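Side-chain contacts in metallo-beta-lactamase 1 (Acinetobacter baumannii, PDB 5MMD), which probably hydrolyses beta-lactam antibiotics, using bound zinc to turn them into substituted beta-amino acids: residues G170-G173 and E174-I177; V147-P150 and S151-I154. All blocks are in the same frame, centred on the assembly; numbering follows the deposited sequence.

Contact 1: residues G170-G173 and E174-I177; sequences GYTG and EAKI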
loop_
_atom_site.group_PDB
_atom_site.type_symbol
_atom_site.label_atom_id
_atom_site.label_comp_id
_atom_site.label_asym_id
_atom_site.label_seq_id
_atom_site.Cartn_x
_atom_site.Cartn_y
_atom_site.Cartn_z
ATOM N N GLY A 170 -10.102 7.259 -9.248
ATOM C CA GLY A 170 -9.135 6.482 -10.009
ATOM C C GLY A 170 -9.784 5.255 -10.657
ATOM O O GLY A 170 -10.908 5.331 -11.144
ATOM N N TYR A 171 -9.070 4.141 -10.693
ATOM C CA TYR A 171 -9.589 2.906 -11.294
ATOM C C TYR A 171 -10.647 2.263 -10.404
ATOM O O TYR A 171 -10.343 1.797 -9.306
ATOM C CB TYR A 171 -8.463 1.903 -11.542
ATOM C CG TYR A 171 -8.994 0.541 -11.967
ATOM C CD1 TYR A 171 -9.681 0.390 -13.165
ATOM C CD2 TYR A 171 -8.845 -0.583 -11.150
ATOM C CE1 TYR A 171 -10.169 -0.859 -13.569
ATOM C CE2 TYR A 171 -9.334 -1.834 -11.542
ATOM C CZ TYR A 171 -10.001 -1.961 -12.737
ATOM O OH TYR A 171 -10.488 -3.188 -13.142
ATOM N N THR A 172 -11.893 2.236 -10.866
ATOM C CA THR A 172 -12.985 1.762 -10.011
ATOM C C THR A 172 -13.645 0.480 -10.544
ATOM O O THR A 172 -14.747 0.125 -10.130
ATOM C CB THR A 172 -14.042 2.819 -9.873
ATOM O OG1 THR A 172 -14.531 3.147 -11.179
ATOM C CG2 THR A 172 -13.480 4.057 -9.187
ATOM N N GLY A 173 -12.970 -0.192 -11.467
ATOM C CA GLY A 173 -13.472 -1.430 -12.067
ATOM C C GLY A 173 -13.663 -2.586 -11.105
ATOM O O GLY A 173 -14.431 -3.501 -11.411
ATOM N N GLU A 174 -12.978 -2.565 -9.958
ATOM C CA GLU A 174 -13.188 -3.572 -8.901
ATOM C C GLU A 174 -13.455 -2.917 -7.522
ATOM O O GLU A 174 -13.205 -3.518 -6.485
ATOM C CB GLU A 174 -11.984 -4.520 -8.802
ATOM C CG GLU A 174 -11.647 -5.257 -10.095
ATOM C CD GLU A 174 -10.157 -5.546 -10.234
ATOM O OE1 GLU A 174 -9.585 -6.188 -9.339
ATOM O OE2 GLU A 174 -9.546 -5.141 -11.256
ATOM N N ALA A 175 -14.015 -1.709 -7.530
ATOM C CA ALA A 175 -14.310 -0.988 -6.299
ATOM C C ALA A 175 -15.611 -1.399 -5.645
ATOM O O ALA A 175 -16.507 -1.955 -6.279
ATOM C CB ALA A 175 -14.354 0.507 -6.565
ATOM N N LYS A 176 -15.693 -1.086 -4.357
ATOM C CA LYS A 176 -16.921 -1.174 -3.591
ATOM C C LYS A 176 -17.356 0.255 -3.302
ATOM O O LYS A 176 -17.080 0.792 -2.219
ATOM C CB LYS A 176 -16.701 -1.963 -2.298
ATOM C CG LYS A 176 -16.027 -3.303 -2.502
ATOM C CD LYS A 176 -16.809 -4.235 -3.414
ATOM C CE LYS A 176 -18.066 -4.735 -2.742
ATOM N NZ LYS A 176 -18.835 -5.672 -3.584
ATOM N N ILE A 177 -18.009 0.882 -4.279
ATOM C CA ILE A 177 -18.267 2.321 -4.211
ATOM C C ILE A 177 -19.200 2.628 -3.068
ATOM O O ILE A 177 -19.039 3.623 -2.371
ATOM C CB ILE A 177 -18.894 2.903 -5.522
ATOM C CG1 ILE A 177 -17.886 2.886 -6.666
ATOM C CG2 ILE A 177 -19.340 4.348 -5.286
ATOM C CD1 ILE A 177 -16.588 3.587 -6.361
HETATM O O HOH W 1 -11.021 -0.848 -8.478
#
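E174 reaches back over the turn to Y171. Its CB starts against the neighbouring peptide group, 3.4 Å from G173 C. CG is set anti to the carbonyl carbon of E174 (chi1 -57°) and stays over the same peptide, 3.5 Å from G173 O. A bend at the next bond then swings CD toward the tyrosine, where the carboxylate splits its work. OE2 accepts a hydrogen bond from the Y171 hydroxyl (OH to OE2 2.9 Å) through its anti lone pair, and it also lies at the ring edge, in plane, 3.3 Å from CE2 of Y171. The carboxylate itself stands steeply to that ring, with the two planes 78° apart. OE1 takes a second bond, from NE2 of H80, a zinc ligand, so this glutamate is a second-shell residue that ties the Y171 loop to the metal site. The backbone beneath is a type I beta turn from T172 to A175, in the loop between strand 154-158 and helix 180-190; its closing bond, A175 N to T172 O at 3.3 Å, is weak though nearly straight. The peptide nitrogen of G173 sits 3.5 Å above one face of the Y171 ring, over its centre. A water joins Y171 O to E174 N. The apolar side of the loop begins where T172 CB meets A175 CB at 4.0 Å, and T172 CG2 continues it at 4.2 Å from I177 CD1, whose side chain leans on A220 and S221 of helix 208-223.

Contact 2: residues V147-P150 and S151-I154; sequences VWIP and SSKI
The indole of W148 has the backbone nitrogen of P150 over one face, 3.8 Å above the plane and displaced toward the rim, while the six-membered ring meets K153 and I154 obliquely. Its CH2 comes within 3.4 Å of K153 CA, and its CE3 is equally near I154 O. With CG trans to the main-chain nitrogen (chi1 176°), the indole runs alongside K153, both side chains pointing the same way; beyond the hairpin the ring meets that of Y191. The backbone between is a beta hairpin with a G1 beta bulge: K153, at positive phi, and I154 together face I149, joining strands 146-149 and 154-158, antiparallel neighbours in one of the two sheets of the metallo-beta-lactamase alpha-beta/beta-alpha sandwich. I149 N gives I154 O a firm bond of 2.8 Å at 165°, whereas the return bond from I154 N to I149 O is weak at 3.4 Å. S152 N also bonds weakly to I149 O, so that one carbonyl receives two weak bonds from the turn. On the isoleucine face of the sheet, I149 CD1 packs 4.0 Å from I154 CB. The other branch, I149 CG2, turns toward the serines, 3.4 Å from S152 OG and 3.8 Å from S151 OG.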
loop_
_atom_site.group_PDB
_atom_site.type_symbol
_atom_site.label_atom_id
_atom_site.label_comp_id
_atom_site.label_asym_id
_atom_site.label_seq_id
_atom_site.Cartn_x
_atom_site.Cartn_y
_atom_site.Cartn_z
ATOM N N VAL A 147 -1.875 0.647 6.596
ATOM C CA VAL A 147 -0.822 0.317 7.549
ATOM C C VAL A 147 -0.384 1.542 8.300
ATOM O O VAL A 147 0.008 2.543 7.693
ATOM C CB VAL A 147 0.380 -0.304 6.844
ATOM C CG1 VAL A 147 1.424 -0.691 7.831
ATOM C CG2 VAL A 147 -0.054 -1.524 5.992
ATOM N N TRP A 148 -0.447 1.437 9.621
ATOM C CA TRP A 148 -0.200 2.529 10.547
ATOM C C TRP A 148 1.132 2.320 11.211
ATOM O O TRP A 148 1.451 1.206 11.654
ATOM C CB TRP A 148 -1.304 2.585 11.566
ATOM C CG TRP A 148 -1.219 3.573 12.692
ATOM C CD1 TRP A 148 -1.147 3.267 14.029
ATOM C CD2 TRP A 148 -1.290 5.008 12.613
ATOM N NE1 TRP A 148 -1.164 4.417 14.786
ATOM C CE2 TRP A 148 -1.235 5.500 13.944
ATOM C CE3 TRP A 148 -1.392 5.919 11.563
ATOM C CZ2 TRP A 148 -1.277 6.864 14.246
ATOM C CZ3 TRP A 148 -1.419 7.284 11.867
ATOM C CH2 TRP A 148 -1.389 7.734 13.195
ATOM N N ILE A 149 1.918 3.396 11.254
ATOM C CA ILE A 149 3.177 3.397 11.964
ATOM C C ILE A 149 3.000 4.253 13.223
ATOM O O ILE A 149 3.127 5.475 13.160
ATOM C CB ILE A 149 4.307 3.955 11.117
ATOM C CG1 ILE A 149 4.194 3.424 9.686
ATOM C CG2 ILE A 149 5.668 3.622 11.768
ATOM C CD1 ILE A 149 5.281 3.918 8.786
ATOM N N PRO A 150 2.698 3.615 14.355
ATOM C CA PRO A 150 2.228 4.420 15.493
ATOM C C PRO A 150 3.314 5.354 16.022
ATOM O O PRO A 150 3.065 6.469 16.505
ATOM C CB PRO A 150 1.810 3.356 16.524
ATOM C CG PRO A 150 2.363 2.063 16.052
ATOM C CD PRO A 150 2.576 2.166 14.597
ATOM N N SER A 151 4.553 4.917 15.883
ATOM C CA SER A 151 5.621 5.680 16.462
ATOM C C SER A 151 5.827 7.022 15.750
ATOM O O SER A 151 6.191 8.001 16.413
ATOM C CB SER A 151 6.906 4.875 16.445
ATOM O OG SER A 151 7.171 4.480 15.126
ATOM N N SER A 152 5.605 7.084 14.438
ATOM C CA SER A 152 5.728 8.347 13.715
ATOM C C SER A 152 4.377 8.900 13.234
ATOM O O SER A 152 4.342 9.924 12.562
ATOM C CB SER A 152 6.694 8.195 12.530
ATOM O OG SER A 152 6.436 6.979 11.846
ATOM N N LYS A 153 3.281 8.251 13.614
ATOM C CA LYS A 153 1.922 8.650 13.211
ATOM C C LYS A 153 1.796 8.851 11.678
ATOM O O LYS A 153 1.163 9.797 11.191
ATOM C CB LYS A 153 1.499 9.901 13.996
ATOM C CG LYS A 153 1.385 9.639 15.499
ATOM C CD LYS A 153 0.473 10.635 16.209
ATOM C CE LYS A 153 0.465 10.434 17.728
ATOM N NZ LYS A 153 0.196 9.038 18.131
ATOM N N ILE A 154 2.390 7.906 10.939
ATOM C CA ILE A 154 2.326 7.859 9.481
ATOM C C ILE A 154 1.322 6.779 9.088
ATOM O O ILE A 154 1.393 5.631 9.569
ATOM C CB ILE A 154 3.729 7.579 8.858
ATOM C CG1 ILE A 154 4.647 8.786 9.143
ATOM C CG2 ILE A 154 3.612 7.271 7.353
ATOM C CD1 ILE A 154 6.149 8.595 8.860
#

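Contacts 1 and 2 sit on opposite sides of the chain's centre, their own centres 26 Å apart and their nearest atoms about 17 Å, so they do not touch. They follow in series along the chain: strand 154-158 starts at the hairpin of contact 2 and runs up to the zinc ligand C159, after which the loop of contact 1 follows. Only contact 1 borders the metal site, with the Y171 side chain about 5 Å from a bound zinc ion and about 5 Å from that of H140. In contact 2 the V147 side chain is about 14 Å from a zinc and about 10 Å from that of H78; its hairpin joins two inner strands of the five-stranded sheet at their ends remote from the metals.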